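Phosphoribosylaminoimidazole-succinocarboxamide synthase (Saccharomyces cerevisiae, PDB 2CNQ) catalyses the ATP-dependent joining of L-aspartate to the carboxylate of 4-carboxy-5-aminoimidazole ribotide, giving SAICAR, a step of de novo purine biosynthesis. Local coordinates at residues R122-G127 / G210-D215; A214-E219 / D239-W244. One frame throughout, in Å; residues are numbered along the deposited sequence. Where two conformers were deposited one is given.

Contact 1 (R122-G127 / G210-D215). With AMZ (aminoimidazole 4-carboxamide ribonucleotide), chain C.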
loop_
_atom_site.group_PDB
_atom_site.type_symbol
_atom_site.label_atom_id
_atom_site.label_comp_id
_atom_site.label_asym_id
_atom_site.label_seq_id
_atom_site.Cartn_x
_atom_site.Cartn_y
_atom_site.Cartn_z
ATOM N N ARG A 122 9.667 6.157 -5.945
ATOM C CA ARG A 122 9.070 6.881 -7.032
ATOM C C ARG A 122 9.798 6.572 -8.300
ATOM O O ARG A 122 10.971 6.816 -8.420
ATOM C CB ARG A 122 9.112 8.350 -6.792
ATOM C CG ARG A 122 8.512 8.742 -5.479
ATOM C CD ARG A 122 8.616 10.222 -5.283
ATOM N NE ARG A 122 8.231 10.584 -3.947
ATOM C CZ ARG A 122 7.014 10.856 -3.576
ATOM N NH1 ARG A 122 6.040 10.974 -4.431
ATOM N NH2 ARG A 122 6.783 11.033 -2.298
ATOM N N GLY A 123 9.083 6.042 -9.254
ATOM C CA GLY A 123 9.624 5.900 -10.580
ATOM C C GLY A 123 9.370 7.080 -11.450
ATOM O O GLY A 123 10.080 7.302 -12.429
ATOM N N TYR A 124 8.352 7.839 -11.114
ATOM C CA TYR A 124 7.852 8.916 -11.906
ATOM C C TYR A 124 7.520 10.010 -10.968
ATOM O O TYR A 124 7.141 9.789 -9.822
ATOM C CB TYR A 124 6.602 8.501 -12.637
ATOM C CG TYR A 124 6.830 7.406 -13.615
ATOM C CD1 TYR A 124 7.041 6.109 -13.197
ATOM C CD2 TYR A 124 6.829 7.662 -14.961
ATOM C CE1 TYR A 124 7.254 5.118 -14.105
ATOM C CE2 TYR A 124 7.037 6.655 -15.866
ATOM C CZ TYR A 124 7.255 5.399 -15.433
ATOM O OH TYR A 124 7.456 4.378 -16.302
ATOM N N ILE A 125 7.649 11.230 -11.450
ATOM C CA ILE A 125 7.486 12.355 -10.586
ATOM C C ILE A 125 6.067 12.816 -10.574
ATOM O O ILE A 125 5.525 13.249 -11.569
ATOM C CB ILE A 125 8.483 13.445 -10.932
ATOM C CG1 ILE A 125 8.493 14.464 -9.825
ATOM C CG2 ILE A 125 8.278 14.079 -12.290
ATOM C CD1 ILE A 125 9.632 15.420 -9.908
ATOM N N THR A 126 5.444 12.737 -9.415
ATOM C CA THR A 126 4.090 13.127 -9.247
ATOM C C THR A 126 3.869 13.402 -7.796
ATOM O O THR A 126 4.751 13.297 -6.982
ATOM C CB THR A 126 3.148 12.033 -9.781
ATOM O OG1 THR A 126 1.829 12.519 -9.777
ATOM C CG2 THR A 126 3.194 10.780 -8.970
ATOM N N GLY A 127 2.682 13.805 -7.452
ATOM C CA GLY A 127 2.327 13.883 -6.071
ATOM C C GLY A 127 3.200 14.836 -5.333
ATOM O O GLY A 127 3.538 15.915 -5.815
ATOM N N GLY A 210 0.836 -3.096 -19.060
ATOM C CA GLY A 210 0.176 -1.878 -19.428
ATOM C C GLY A 210 -0.008 -0.886 -18.334
ATOM O O GLY A 210 -0.678 0.096 -18.571
ATOM N N ILE A 211 0.597 -1.089 -17.187
ATOM C CA ILE A 211 0.453 -0.160 -16.092
ATOM C C ILE A 211 1.801 0.388 -15.755
ATOM O O ILE A 211 2.759 -0.330 -15.608
ATOM C CB ILE A 211 -0.313 -0.727 -14.880
ATOM C CG1 ILE A 211 -1.824 -0.662 -15.172
ATOM C CG2 ILE A 211 -0.008 0.073 -13.635
ATOM C CD1 ILE A 211 -2.691 -1.247 -14.092
ATOM N N ILE A 212 1.816 1.686 -15.609
ATOM C CA ILE A 212 2.943 2.375 -15.043
ATOM C C ILE A 212 2.714 2.478 -13.570
ATOM O O ILE A 212 1.744 3.058 -13.129
ATOM C CB ILE A 212 3.083 3.752 -15.658
ATOM C CG1 ILE A 212 3.520 3.624 -17.108
ATOM C CG2 ILE A 212 4.080 4.554 -14.860
ATOM C CD1 ILE A 212 3.485 4.902 -17.865
ATOM N N ILE A 213 3.608 1.915 -12.793
ATOM C CA ILE A 213 3.578 2.123 -11.369
ATOM C C ILE A 213 4.324 3.401 -11.144
ATOM O O ILE A 213 5.536 3.446 -11.234
ATOM C CB ILE A 213 4.232 0.996 -10.610
ATOM C CG1 ILE A 213 3.672 -0.350 -11.006
ATOM C CG2 ILE A 213 4.043 1.252 -9.138
ATOM C CD1 ILE A 213 4.321 -1.492 -10.345
ATOM N N ALA A 214 3.621 4.473 -10.906
ATOM C CA ALA A 214 4.279 5.730 -10.785
ATOM C C ALA A 214 5.131 5.783 -9.549
ATOM O O ALA A 214 6.254 6.253 -9.574
ATOM C CB ALA A 214 3.288 6.820 -10.745
ATOM N N ASP A 215 4.571 5.303 -8.463
ATOM C CA ASP A 215 5.215 5.316 -7.194
ATOM C C ASP A 215 4.491 4.331 -6.311
ATOM O O ASP A 215 3.433 3.826 -6.638
ATOM C CB ASP A 215 5.271 6.728 -6.631
ATOM C CG ASP A 215 3.954 7.393 -6.499
ATOM O OD1 ASP A 215 3.970 8.628 -6.539
ATOM O OD2 ASP A 215 2.946 6.710 -6.292
HETATM O O5 AMZ C . -0.220 4.904 3.319
HETATM C C6 AMZ C . 0.647 5.751 3.364
HETATM N N2 AMZ C . 1.065 6.315 4.491
HETATM C C3A AMZ C . 1.315 6.189 2.154
HETATM C C7A AMZ C . 1.024 5.776 0.889
HETATM N N3 AMZ C . 0.168 4.853 0.412
HETATM N N1 AMZ C . 2.300 7.103 2.112
HETATM C C5 AMZ C . 2.627 7.245 0.847
HETATM N N AMZ C . 1.843 6.451 0.084
HETATM C C1 AMZ C . 1.954 6.286 -1.343
HETATM C C2 AMZ C . 0.998 7.125 -2.138
HETATM C C3 AMZ C . 1.729 7.295 -3.438
HETATM O O2 AMZ C . 1.520 6.111 -4.174
HETATM O O1 AMZ C . -0.245 6.465 -2.248
HETATM O O AMZ C . 3.224 6.759 -1.692
HETATM C C AMZ C . 3.173 7.376 -2.970
HETATM C C4 AMZ C . 3.714 8.765 -2.891
HETATM O O3 AMZ C . 2.748 9.591 -2.262
HETATM P P AMZ C . 3.012 11.164 -2.218
HETATM O OP1 AMZ C . 4.129 11.404 -1.258
HETATM O O4 AMZ C . 1.701 11.726 -1.721
HETATM O OP2 AMZ C . 3.370 11.646 -3.586
HETATM O O HOH W 1 6.068 10.174 -7.258
#
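Arg122 and Asp215 face each other as an antiparallel non-hydrogen-bonded pair, CA to CA 4.2 Å, where strand 113-122 runs alongside strand 211-223 in the mixed sheet that lines part of the AICAR site. Their side chains rise side by side from the same face. Arg122 CG stands anti to the carbonyl carbon (chi1 -54°), which lays it, like CB, against Asp215 CB; the chain is then extended to NE, which bonds Thr160 weakly. The guanidinium grips the phosphate of bound AICAR: Arg122 NH1 donates to AICAR OP2 and Arg122 NH2 to AICAR OP1, each 2.9 Å, the second at 172°. NH2 also bonds His140. The ion pair between Arg122 NH1 and Asp215 OD1 is long, 3.8 Å, guanidinium and carboxylate planes almost perpendicular (89°); a water accepting from NH1 lies within bonding distance of Asp215 OD1 and Tyr124 O. OD1 is also touched by Thr126 CG2 and has its short salt bridge with Arg242, while Asp215 OD2 accepts the AICAR ribose hydroxyl O2 at 2.6 Å. At Gly123 the chain turns a corner, and Ala214 O takes the N-H of Gly123 and, more weakly, that of Tyr124. Beyond it the Tyr124 ring crosses Ile212 at about a right angle, in a CH-pi contact that sets Ile212 CG2 over one ring face, offset toward the rim, 3.3 Å from both Tyr124 CE1 and Tyr124 CZ.

Contact 2 (A214-E219 / D239-W244); sequences ADTKFE and DSSRFW. With AMZ (aminoimidazole 4-carboxamide ribonucleotide), chain C; ADP (adenosine-5'-diphosphate), chain B.
Trp244 lays one face of its indole over the methyl of Ala214, a CH-pi contact with Ala214 CB 3.4 Å from the centroid of the six-membered ring and nearly on its normal. Beside it the two strands of a beta hairpin run antiparallel, their axes at 154°, joined by backbone bonds from Ala214 N to Arg242 O, Arg242 N to Asp215 O and Lys217 N to Ser240 O. Arg242 extends its chain from CG to NE across Asp215, CB, CG and CD all packing on Asp215 OD2. Arg242 NH2 then serves two anions lying near the guanidinium plane: Asp215 OD1, met at 2.8 Å on the syn lone pair in a salt bridge, and the phosphate OP2 of AICAR at 2.7 Å. Ribose C3 lies over one face of the same group. An alanine in place of Arg242 would probably cost Asp215 OD1 its short salt bridge, leaving the long one to Arg122, take from phosphate OP2 one of its arginine partners, and remove the flat group against ribose C3. On the face bearing Thr216 and Ser241, Thr216 OG1 and Ser241 OG approach to 2.7 Å, and a water links Thr216 OG1, Ser240 OG and Lys217 O; Ser240 OG also accepts from Thr237 N. Lys217 CG stands anti to the backbone N (chi1 -180°); CB and CG pack on the imidazole, and the chain bends at chi2 and chi3, setting CE beside the carboxamide O5. Lys217 NZ makes salt bridges to Glu219 OE1, 2.8 Å away, and to Asp233. Glu219 OE2 accepts the ADP ribose hydroxyl O2' at 2.6 Å. Strand 113-122 borders strand 211-223 on its other edge, and helix 185-209 packs Tyr199 on Thr216 and Phe218, with Ala195 and Leu198 on Phe218.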
loop_
_atom_site.group_PDB
_atom_site.type_symbol
_atom_site.label_atom_id
_atom_site.label_comp_id
_atom_site.label_asym_id
_atom_site.label_seq_id
_atom_site.Cartn_x
_atom_site.Cartn_y
_atom_site.Cartn_z
ATOM N N ALA A 214 3.621 4.473 -10.906
ATOM C CA ALA A 214 4.279 5.730 -10.785
ATOM C C ALA A 214 5.131 5.783 -9.549
ATOM O O ALA A 214 6.254 6.253 -9.574
ATOM C CB ALA A 214 3.288 6.820 -10.745
ATOM N N ASP A 215 4.571 5.303 -8.463
ATOM C CA ASP A 215 5.215 5.316 -7.194
ATOM C C ASP A 215 4.491 4.331 -6.311
ATOM O O ASP A 215 3.433 3.826 -6.638
ATOM C CB ASP A 215 5.271 6.728 -6.631
ATOM C CG ASP A 215 3.954 7.393 -6.499
ATOM O OD1 ASP A 215 3.970 8.628 -6.539
ATOM O OD2 ASP A 215 2.946 6.710 -6.292
ATOM N N THR A 216 5.094 4.052 -5.182
ATOM C CA THR A 216 4.498 3.133 -4.268
ATOM C C THR A 216 5.131 3.313 -2.923
ATOM O O THR A 216 6.240 3.769 -2.815
ATOM C CB THR A 216 4.701 1.693 -4.743
ATOM O OG1 THR A 216 3.812 0.839 -4.057
ATOM C CG2 THR A 216 6.079 1.187 -4.546
ATOM N N LYS A 217 4.397 2.904 -1.917
ATOM C CA LYS A 217 4.851 2.867 -0.563
ATOM C C LYS A 217 4.915 1.465 -0.110
ATOM O O LYS A 217 3.911 0.777 -0.070
ATOM C CB LYS A 217 3.913 3.668 0.307
ATOM C CG LYS A 217 4.299 3.706 1.763
ATOM C CD LYS A 217 3.807 2.572 2.608
ATOM C CE LYS A 217 2.334 2.619 2.816
ATOM N NZ LYS A 217 1.815 1.435 3.543
ATOM N N PHE A 218 6.098 1.023 0.226
ATOM C CA PHE A 218 6.305 -0.244 0.875
ATOM C C PHE A 218 6.440 0.011 2.353
ATOM O O PHE A 218 6.803 1.071 2.777
ATOM C CB PHE A 218 7.585 -0.885 0.400
ATOM C CG PHE A 218 7.650 -1.213 -1.043
ATOM C CD1 PHE A 218 6.743 -2.056 -1.625
ATOM C CD2 PHE A 218 8.659 -0.711 -1.810
ATOM C CE1 PHE A 218 6.879 -2.413 -2.927
ATOM C CE2 PHE A 218 8.791 -1.056 -3.128
ATOM C CZ PHE A 218 7.909 -1.899 -3.686
ATOM N N GLU A 219 6.228 -1.037 3.108
ATOM C CA GLU A 219 6.628 -1.099 4.469
ATOM C C GLU A 219 7.493 -2.283 4.653
ATOM O O GLU A 219 7.244 -3.345 4.121
ATOM C CB GLU A 219 5.454 -1.171 5.411
ATOM C CG GLU A 219 4.602 0.049 5.319
ATOM C CD GLU A 219 3.565 0.164 6.378
ATOM O OE1 GLU A 219 2.611 0.929 6.141
ATOM O OE2 GLU A 219 3.707 -0.490 7.423
ATOM N N ASP A 239 -4.122 1.451 -2.892
ATOM C CA ASP A 239 -3.963 2.339 -1.760
ATOM C C ASP A 239 -2.518 2.745 -1.619
ATOM O O ASP A 239 -2.234 3.874 -1.293
ATOM C CB ASP A 239 -4.382 1.667 -0.458
ATOM C CG ASP A 239 -5.812 1.774 -0.140
ATOM O OD1 ASP A 239 -6.191 1.273 0.929
ATOM O OD2 ASP A 239 -6.569 2.412 -0.856
ATOM N N SER A 240 -1.592 1.843 -1.833
ATOM C CA SER A 240 -0.210 2.095 -1.550
ATOM C C SER A 240 0.556 2.644 -2.727
ATOM O O SER A 240 1.725 2.921 -2.581
ATOM C CB SER A 240 0.463 0.852 -1.069
ATOM O OG SER A 240 0.645 -0.067 -2.093
ATOM N N SER A 241 -0.077 2.794 -3.863
ATOM C CA SER A 241 0.611 3.077 -5.097
ATOM C C SER A 241 -0.189 3.941 -5.963
ATOM O O SER A 241 -1.391 4.050 -5.803
ATOM C CB SER A 241 0.814 1.773 -5.859
ATOM O OG SER A 241 1.272 0.755 -5.016
ATOM N N ARG A 242 0.474 4.481 -6.973
ATOM C CA ARG A 242 -0.195 5.110 -8.070
ATOM C C ARG A 242 0.050 4.293 -9.290
ATOM O O ARG A 242 1.173 3.949 -9.608
ATOM C CB ARG A 242 0.282 6.510 -8.264
ATOM C CG ARG A 242 -0.204 7.406 -7.200
ATOM C CD ARG A 242 0.427 8.742 -7.336
ATOM N NE ARG A 242 -0.063 9.630 -6.307
ATOM C CZ ARG A 242 0.690 10.366 -5.527
ATOM N NH1 ARG A 242 0.089 11.194 -4.718
ATOM N NH2 ARG A 242 2.002 10.279 -5.524
ATOM N N PHE A 243 -1.045 3.953 -9.943
ATOM C CA PHE A 243 -1.038 3.149 -11.121
ATOM C C PHE A 243 -1.627 3.924 -12.252
ATOM O O PHE A 243 -2.754 4.384 -12.156
ATOM C CB PHE A 243 -1.859 1.908 -10.900
ATOM C CG PHE A 243 -1.355 1.014 -9.848
ATOM C CD1 PHE A 243 -2.188 0.548 -8.859
ATOM C CD2 PHE A 243 -0.059 0.582 -9.847
ATOM C CE1 PHE A 243 -1.734 -0.356 -7.920
ATOM C CE2 PHE A 243 0.394 -0.291 -8.894
ATOM C CZ PHE A 243 -0.454 -0.775 -7.939
ATOM N N TRP A 244 -0.861 4.032 -13.317
ATOM C CA TRP A 244 -1.268 4.746 -14.488
ATOM C C TRP A 244 -1.353 3.806 -15.637
ATOM O O TRP A 244 -0.649 2.842 -15.739
ATOM C CB TRP A 244 -0.263 5.809 -14.815
ATOM C CG TRP A 244 -0.135 6.836 -13.781
ATOM C CD1 TRP A 244 -1.047 7.182 -12.843
ATOM C CD2 TRP A 244 0.970 7.691 -13.596
ATOM N NE1 TRP A 244 -0.572 8.191 -12.092
ATOM C CE2 TRP A 244 0.666 8.536 -12.544
ATOM C CE3 TRP A 244 2.210 7.811 -14.223
ATOM C CZ2 TRP A 244 1.525 9.514 -12.123
ATOM C CZ3 TRP A 244 3.068 8.760 -13.800
ATOM C CH2 TRP A 244 2.734 9.601 -12.744
HETATM O O5 AMZ C . -0.220 4.904 3.319
HETATM C C6 AMZ C . 0.647 5.751 3.364
HETATM N N2 AMZ C . 1.065 6.315 4.491
HETATM C C3A AMZ C . 1.315 6.189 2.154
HETATM C C7A AMZ C . 1.024 5.776 0.889
HETATM N N3 AMZ C . 0.168 4.853 0.412
HETATM N N1 AMZ C . 2.300 7.103 2.112
HETATM C C5 AMZ C . 2.627 7.245 0.847
HETATM N N AMZ C . 1.843 6.451 0.084
HETATM C C1 AMZ C . 1.954 6.286 -1.343
HETATM C C2 AMZ C . 0.998 7.125 -2.138
HETATM C C3 AMZ C . 1.729 7.295 -3.438
HETATM O O2 AMZ C . 1.520 6.111 -4.174
HETATM O O1 AMZ C . -0.245 6.465 -2.248
HETATM O O AMZ C . 3.224 6.759 -1.692
HETATM C C AMZ C . 3.173 7.376 -2.970
HETATM C C4 AMZ C . 3.714 8.765 -2.891
HETATM O O3 AMZ C . 2.748 9.591 -2.262
HETATM P P AMZ C . 3.012 11.164 -2.218
HETATM O OP1 AMZ C . 4.129 11.404 -1.258
HETATM O O4 AMZ C . 1.701 11.726 -1.721
HETATM O OP2 AMZ C . 3.370 11.646 -3.586
HETATM P PB ADP B . -2.382 2.759 8.548
HETATM O O1B ADP B . -1.943 2.747 7.159
HETATM O O2B ADP B . -1.323 3.193 9.470
HETATM O O3B ADP B . -3.591 3.487 8.879
HETATM P PA ADP B . -3.348 0.106 8.128
HETATM O O1A ADP B . -2.716 -0.027 6.814
HETATM O O2A ADP B . -4.792 0.259 8.211
HETATM O O3A ADP B . -2.655 1.249 8.956
HETATM O "O5'" ADP B . -2.988 -1.121 9.039
HETATM C "C5'" ADP B . -1.776 -1.838 9.000
HETATM C "C4'" ADP B . -0.970 -1.515 10.222
HETATM O "O4'" ADP B . -0.220 -2.690 10.524
HETATM C "C3'" ADP B . 0.046 -0.434 10.013
HETATM O "O3'" ADP B . 0.362 0.175 11.241
HETATM C "C2'" ADP B . 1.254 -1.213 9.565
HETATM O "O2'" ADP B . 2.454 -0.523 9.717
HETATM C "C1'" ADP B . 1.159 -2.389 10.461
HETATM N N9 ADP B . 1.825 -3.580 10.025
HETATM C C8 ADP B . 1.908 -4.038 8.774
HETATM N N7 ADP B . 2.491 -5.205 8.700
HETATM C C5 ADP B . 2.805 -5.509 9.969
HETATM C C6 ADP B . 3.414 -6.620 10.598
HETATM N N6 ADP B . 3.812 -7.664 9.901
HETATM N N1 ADP B . 3.649 -6.575 11.904
HETATM C C2 ADP B . 3.207 -5.536 12.606
HETATM N N3 ADP B . 2.554 -4.480 12.144
HETATM C C4 ADP B . 2.371 -4.478 10.825
HETATM O O HOH W 2 3.307 -0.803 -2.099
#

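In the fold
Both contacts are buried and share Ala214 and Asp215 on strand 211-223, which is flanked in the mixed sheet by strand 113-122 on one side and strand 228-245 on the other. Contact 2, its centre about 6 Å from the centre of the chain, is antiparallel hairpin pairing beside AICAR, and the same strand runs on to Glu219, which bonds ADP. Contact 1 lies farther out, its centre about 14 Å from that of the chain, where the pairing ends at a corner and apolar packing takes over. Each brings an arginine to the same phosphate: Arg122 through two terminal nitrogens, Arg242 chiefly through one. Asp215 lies between these like charges, with a long ion pair in contact 1 and a short one in contact 2.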